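Local coordinates for penicillin-binding protein 2 (Pbp2) (Helicobacter pylori, PDB 5LP5), which probably binds penicillin and acts as a peptidoglycan transpeptidase in cell wall synthesis, working in complex with the cell-shape protein MreC, at residues H161-V166 and Y273-F278; R540-I545 and V562-G567. One frame throughout, in Å; residues are numbered along the deposited sequence.

Interaction 1 (H161-V166 and Y273-F278); sequences HVLGYV and YNLNDF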
loop_
_atom_site.group_PDB
_atom_site.type_symbol
_atom_site.label_atom_id
_atom_site.label_comp_id
_atom_site.label_asym_id
_atom_site.label_seq_id
_atom_site.Cartn_x
_atom_site.Cartn_y
_atom_site.Cartn_z
ATOM N N HIS A 161 8.779 -17.187 4.423
ATOM C CA HIS A 161 10.222 -17.307 4.248
ATOM C C HIS A 161 10.656 -17.029 2.814
ATOM O O HIS A 161 11.833 -16.932 2.531
ATOM C CB HIS A 161 10.738 -18.674 4.737
ATOM C CG HIS A 161 10.808 -18.799 6.232
ATOM N ND1 HIS A 161 9.844 -19.455 6.963
ATOM C CD2 HIS A 161 11.722 -18.354 7.131
ATOM C CE1 HIS A 161 10.162 -19.414 8.243
ATOM N NE2 HIS A 161 11.294 -18.747 8.374
ATOM N N VAL A 162 9.703 -16.890 1.909
ATOM C CA VAL A 162 9.997 -16.428 0.553
ATOM C C VAL A 162 9.861 -14.923 0.447
ATOM O O VAL A 162 10.774 -14.224 -0.016
ATOM C CB VAL A 162 9.039 -17.035 -0.482
ATOM C CG1 VAL A 162 9.370 -16.502 -1.860
ATOM C CG2 VAL A 162 9.121 -18.563 -0.444
ATOM N N LEU A 163 8.711 -14.428 0.871
ATOM C CA LEU A 163 8.385 -13.028 0.683
ATOM C C LEU A 163 9.288 -12.115 1.507
ATOM O O LEU A 163 9.860 -11.159 0.979
ATOM C CB LEU A 163 6.918 -12.796 1.023
ATOM C CG LEU A 163 5.907 -13.642 0.236
ATOM C CD1 LEU A 163 4.532 -13.461 0.827
ATOM C CD2 LEU A 163 5.905 -13.257 -1.217
ATOM N N GLY A 164 9.453 -12.438 2.787
ATOM C CA GLY A 164 10.161 -11.588 3.716
ATOM C C GLY A 164 9.338 -10.351 4.021
ATOM O O GLY A 164 8.197 -10.225 3.572
ATOM N N TYR A 165 9.920 -9.421 4.765
ATOM C CA TYR A 165 9.192 -8.258 5.231
ATOM C C TYR A 165 10.016 -6.972 5.175
ATOM O O TYR A 165 11.235 -6.985 5.162
ATOM C CB TYR A 165 8.685 -8.497 6.658
ATOM C CG TYR A 165 9.793 -8.650 7.657
ATOM C CD1 TYR A 165 10.390 -7.530 8.232
ATOM C CD2 TYR A 165 10.278 -9.906 8.005
ATOM C CE1 TYR A 165 11.412 -7.656 9.138
ATOM C CE2 TYR A 165 11.301 -10.039 8.912
ATOM C CZ TYR A 165 11.863 -8.910 9.478
ATOM O OH TYR A 165 12.882 -9.031 10.400
ATOM N N VAL A 166 9.308 -5.853 5.159
ATOM C CA VAL A 166 9.907 -4.533 5.137
ATOM C C VAL A 166 9.886 -3.932 6.541
ATOM O O VAL A 166 9.025 -4.273 7.364
ATOM C CB VAL A 166 9.155 -3.596 4.178
ATOM C CG1 VAL A 166 8.973 -4.271 2.841
ATOM C CG2 VAL A 166 7.792 -3.181 4.720
ATOM N N TYR A 273 6.173 -17.883 9.788
ATOM C CA TYR A 273 5.732 -16.858 10.754
ATOM C C TYR A 273 4.940 -15.760 10.048
ATOM O O TYR A 273 5.015 -15.631 8.837
ATOM C CB TYR A 273 6.920 -16.254 11.517
ATOM C CG TYR A 273 7.922 -15.499 10.664
ATOM C CD1 TYR A 273 7.875 -14.114 10.555
ATOM C CD2 TYR A 273 8.916 -16.170 9.966
ATOM C CE1 TYR A 273 8.789 -13.415 9.761
ATOM C CE2 TYR A 273 9.827 -15.482 9.171
ATOM C CZ TYR A 273 9.760 -14.103 9.074
ATOM O OH TYR A 273 10.650 -13.438 8.270
ATOM N N ASN A 274 4.185 -14.974 10.812
ATOM C CA ASN A 274 3.221 -14.025 10.243
ATOM C C ASN A 274 3.852 -12.684 9.964
ATOM O O ASN A 274 4.058 -11.877 10.874
ATOM C CB ASN A 274 2.017 -13.835 11.156
ATOM C CG ASN A 274 0.973 -12.893 10.566
ATOM O OD1 ASN A 274 1.208 -12.190 9.581
ATOM N ND2 ASN A 274 -0.214 -12.890 11.176
ATOM N N LEU A 275 4.081 -12.431 8.678
ATOM C CA LEU A 275 4.794 -11.251 8.222
ATOM C C LEU A 275 4.174 -9.938 8.694
ATOM O O LEU A 275 4.875 -8.938 8.813
ATOM C CB LEU A 275 4.880 -11.261 6.709
ATOM C CG LEU A 275 5.726 -12.374 6.088
ATOM C CD1 LEU A 275 5.440 -12.439 4.585
ATOM C CD2 LEU A 275 7.236 -12.218 6.338
ATOM N N ASN A 276 2.864 -9.927 8.960
ATOM C CA ASN A 276 2.205 -8.683 9.372
ATOM C C ASN A 276 2.654 -8.193 10.750
ATOM O O ASN A 276 2.545 -7.017 11.042
ATOM C CB ASN A 276 0.695 -8.842 9.374
ATOM C CG ASN A 276 0.112 -8.846 8.008
ATOM O OD1 ASN A 276 0.099 -7.829 7.318
ATOM N ND2 ASN A 276 -0.437 -9.982 7.620
ATOM N N ASP A 277 3.154 -9.088 11.596
ATOM C CA ASP A 277 3.544 -8.693 12.958
ATOM C C ASP A 277 4.817 -7.835 12.980
ATOM O O ASP A 277 5.123 -7.209 13.987
ATOM C CB ASP A 277 3.717 -9.929 13.850
ATOM C CG ASP A 277 2.437 -10.731 14.007
ATOM O OD1 ASP A 277 1.336 -10.141 13.893
ATOM O OD2 ASP A 277 2.527 -11.958 14.236
ATOM N N PHE A 278 5.550 -7.806 11.872
ATOM C CA PHE A 278 6.737 -6.978 11.768
ATOM C C PHE A 278 6.449 -5.565 11.244
ATOM O O PHE A 278 7.255 -4.654 11.464
ATOM C CB PHE A 278 7.803 -7.662 10.881
ATOM C CG PHE A 278 8.489 -8.805 11.557
ATOM C CD1 PHE A 278 7.920 -10.070 11.545
ATOM C CD2 PHE A 278 9.683 -8.611 12.242
ATOM C CE1 PHE A 278 8.530 -11.123 12.199
ATOM C CE2 PHE A 278 10.300 -9.661 12.895
ATOM C CZ PHE A 278 9.720 -10.919 12.874
#
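The rings of Tyr165 and Phe278 stack face to face, their centroids 4.2 Å apart and their planes 18° from parallel. These aromatic side chains lie where the dimerisation-domain family region meets the transpeptidase region: the end of helix 160-163 and the residues after it pack on the loop between strand 264-270 and helix 284-291. Phe278 covers one face of Tyr165, with its CG over the middle of that ring and its CB making a CH-pi contact on the same side. At the edge of Tyr165, in its plane, sits the hydroxyl of Tyr273, whose OH lies 3.5 Å from Tyr165 CE2. Tyr273 in turn directs its ring edge at one face of His161, an edge-to-face pair with planes at 80° in which Tyr273 CE2 comes 3.7 Å from His161 NE2. In Tyr165, CG stands between the backbone N and the carbonyl carbon (chi1 65°), a rotamer that carries the ring over to Phe278. Phe278 also touches Trp287 and Leu290 of helix 284-291, while the ND1 of His161 is hydrogen-bonded to Glu272. Beside the rings the contact becomes aliphatic. Leu275 CD1 packs 3.9 Å from Leu163 CB, the two side chains crossing at about a right angle, and Leu275 CD2 lies 4.0 Å from Tyr165 CB. An Asx turn shapes the loop next to Leu275: Asn276 N donates to Asn274 OD1 at 2.9 Å. The same CD2 of Leu275 also meets the backbone, 3.5 Å from Gly164 O, at the first residue after the helix.

Interaction 2 (R540-I545 and V562-G567); sequences RSHAWI and VEHGEG
His542 and His564 lie side by side and point the same way, their rings tilted at 44°, so that they meet neither as a stack nor edge to face. CE1 of His542 sits over one face of the His564 ring, near its rim and 3.5 Å from His564 CE1. Each ring uses its ND1 in its own plane, with opposite roles. His564 ND1 donates to Arg540 O at 2.8 Å in a nearly straight bond (172°), whereas His542 ND1 accepts from the backbone N of His564 at 2.9 Å. Further out, the extended chain of Arg540 crosses the Glu566 side chain obliquely, and Glu566 OE1 lies over one face of the guanidinium, 3.7 Å from Arg540 NE. In Glu566, CG is anti to the backbone N (chi1 -159°) and the chain runs on extended, which carries the carboxylate there. This is a long ion pair to which no N-H is directed; NE instead bonds to Met535 O, and Glu566 OE2 takes the backbone N of Lys533. Glu563 turns away, its OE2 hydrogen-bonded to the hydroxyl of Tyr307 and salt-bridged to Arg301.

The backbone here is the open end of a beta hairpin in the five-stranded antiparallel sheet of the transpeptidase domain. Ala543 and Val562 form an antiparallel hydrogen-bonded pair, with Ala543 N 3.2 Å from Val562 O and Val562 N 3.1 Å from Ala543 O. A type II turn from Val562 to Gly565 then leads the chain out of the strand, so that Val562 O also accepts from Gly565 N. Glu566 N continues the link by donating to Ser541 O. The bonding is consistent with a neutral His542 protonated on NE2 and with a proton on ND1 of His564, whose charge it does not settle.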
loop_
_atom_site.group_PDB
_atom_site.type_symbol
_atom_site.label_atom_id
_atom_site.label_comp_id
_atom_site.label_asym_id
_atom_site.label_seq_id
_atom_site.Cartn_x
_atom_site.Cartn_y
_atom_site.Cartn_z
ATOM N N ARG A 540 15.242 -38.303 17.206
ATOM C CA ARG A 540 14.844 -38.990 15.998
ATOM C C ARG A 540 15.621 -38.508 14.794
ATOM O O ARG A 540 15.942 -37.316 14.663
ATOM C CB ARG A 540 13.356 -38.786 15.757
ATOM C CG ARG A 540 12.480 -39.437 16.816
ATOM C CD ARG A 540 11.006 -39.114 16.606
ATOM N NE ARG A 540 10.181 -39.715 17.648
ATOM C CZ ARG A 540 8.869 -39.539 17.776
ATOM N NH1 ARG A 540 8.199 -38.768 16.929
ATOM N NH2 ARG A 540 8.224 -40.131 18.772
ATOM N N SER A 541 15.917 -39.464 13.913
ATOM C CA SER A 541 16.528 -39.191 12.619
ATOM C C SER A 541 15.607 -38.282 11.752
ATOM O O SER A 541 14.374 -38.371 11.835
ATOM C CB SER A 541 16.810 -40.527 11.907
ATOM O OG SER A 541 17.235 -41.539 12.821
ATOM N N HIS A 542 16.208 -37.399 10.953
ATOM C CA HIS A 542 15.448 -36.604 9.987
ATOM C C HIS A 542 15.106 -37.456 8.760
ATOM O O HIS A 542 15.755 -38.481 8.498
ATOM C CB HIS A 542 16.228 -35.376 9.508
ATOM C CG HIS A 542 16.724 -34.493 10.603
ATOM N ND1 HIS A 542 15.914 -34.028 11.613
ATOM C CD2 HIS A 542 17.949 -33.967 10.829
ATOM C CE1 HIS A 542 16.626 -33.268 12.427
ATOM N NE2 HIS A 542 17.866 -33.220 11.977
ATOM N N ALA A 543 14.103 -37.007 8.005
ATOM C CA ALA A 543 13.561 -37.796 6.903
ATOM C C ALA A 543 13.589 -37.039 5.584
ATOM O O ALA A 543 13.111 -35.914 5.512
ATOM C CB ALA A 543 12.131 -38.211 7.221
ATOM N N TRP A 544 14.124 -37.674 4.545
ATOM C CA TRP A 544 14.167 -37.095 3.212
ATOM C C TRP A 544 13.315 -37.913 2.252
ATOM O O TRP A 544 13.103 -39.116 2.452
ATOM C CB TRP A 544 15.593 -37.094 2.651
ATOM C CG TRP A 544 16.505 -36.012 3.130
ATOM C CD1 TRP A 544 17.414 -36.094 4.146
ATOM C CD2 TRP A 544 16.631 -34.696 2.592
ATOM N NE1 TRP A 544 18.087 -34.914 4.279
ATOM C CE2 TRP A 544 17.629 -34.035 3.338
ATOM C CE3 TRP A 544 15.991 -34.004 1.561
ATOM C CZ2 TRP A 544 17.995 -32.719 3.088
ATOM C CZ3 TRP A 544 16.367 -32.706 1.305
ATOM C CH2 TRP A 544 17.353 -32.076 2.062
ATOM N N ILE A 545 12.852 -37.240 1.199
ATOM C CA ILE A 545 12.321 -37.878 0.002
ATOM C C ILE A 545 12.356 -36.835 -1.104
ATOM O O ILE A 545 11.885 -35.716 -0.931
ATOM C CB ILE A 545 10.888 -38.414 0.202
ATOM C CG1 ILE A 545 10.385 -39.139 -1.058
ATOM C CG2 ILE A 545 9.942 -37.292 0.626
ATOM C CD1 ILE A 545 9.265 -40.122 -0.796
ATOM N N VAL A 562 11.303 -33.644 6.511
ATOM C CA VAL A 562 10.629 -33.475 7.804
ATOM C C VAL A 562 11.597 -33.681 8.959
ATOM O O VAL A 562 12.118 -34.777 9.160
ATOM C CB VAL A 562 9.423 -34.424 7.989
ATOM C CG1 VAL A 562 8.820 -34.268 9.376
ATOM C CG2 VAL A 562 8.359 -34.147 6.945
ATOM N N GLU A 563 11.828 -32.622 9.724
ATOM C CA GLU A 563 12.723 -32.713 10.859
ATOM C C GLU A 563 12.213 -33.771 11.829
ATOM O O GLU A 563 11.045 -33.757 12.213
ATOM C CB GLU A 563 12.888 -31.355 11.551
ATOM C CG GLU A 563 13.840 -30.427 10.808
ATOM C CD GLU A 563 14.081 -29.118 11.531
ATOM O OE1 GLU A 563 13.651 -28.988 12.683
ATOM O OE2 GLU A 563 14.700 -28.212 10.956
ATOM N N HIS A 564 13.103 -34.696 12.188
ATOM C CA HIS A 564 12.796 -35.776 13.110
ATOM C C HIS A 564 11.700 -36.678 12.546
ATOM O O HIS A 564 10.977 -37.347 13.290
ATOM C CB HIS A 564 12.449 -35.189 14.478
ATOM C CG HIS A 564 13.544 -34.327 15.041
ATOM N ND1 HIS A 564 14.846 -34.768 15.179
ATOM C CD2 HIS A 564 13.537 -33.046 15.487
ATOM C CE1 HIS A 564 15.585 -33.802 15.704
ATOM N NE2 HIS A 564 14.814 -32.746 15.902
ATOM N N GLY A 565 11.616 -36.704 11.209
ATOM C CA GLY A 565 10.628 -37.503 10.476
ATOM C C GLY A 565 10.890 -38.990 10.560
ATOM O O GLY A 565 10.137 -39.797 10.012
ATOM N N GLU A 566 11.994 -39.346 11.210
ATOM C CA GLU A 566 12.211 -40.701 11.689
ATOM C C GLU A 566 12.170 -41.711 10.554
ATOM O O GLU A 566 11.762 -42.844 10.772
ATOM C CB GLU A 566 11.151 -41.068 12.767
ATOM C CG GLU A 566 11.542 -42.228 13.695
ATOM C CD GLU A 566 10.523 -42.528 14.796
ATOM O OE1 GLU A 566 9.424 -41.916 14.765
ATOM O OE2 GLU A 566 10.817 -43.394 15.679
ATOM N N GLY A 567 12.576 -41.326 9.350
ATOM C CA GLY A 567 12.609 -42.287 8.245
ATOM C C GLY A 567 11.970 -41.823 6.946
ATOM O O GLY A 567 10.828 -41.348 6.925
#

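How the interactions relate
From the N terminus, the chain first passes residues 161-166, then runs through 106 residues, with both helices and strands, before returning at 273-278; interaction 1 closes this long excursion. Interaction 2 follows much later and closes a short one of 16 residues, the hairpin of strands 542-549 and 556-562. The two are in series, neither nesting nor crossing, with centres about 27 Å apart and nearest atoms about 10 Å apart. Interaction 1 ties the dimerisation region to the transpeptidase region, whereas interaction 2 stays within the latter. One antiparallel sheet relates them: strand 264-270 at its edge leads into 273-278, and the hairpin of interaction 2 lies further across it.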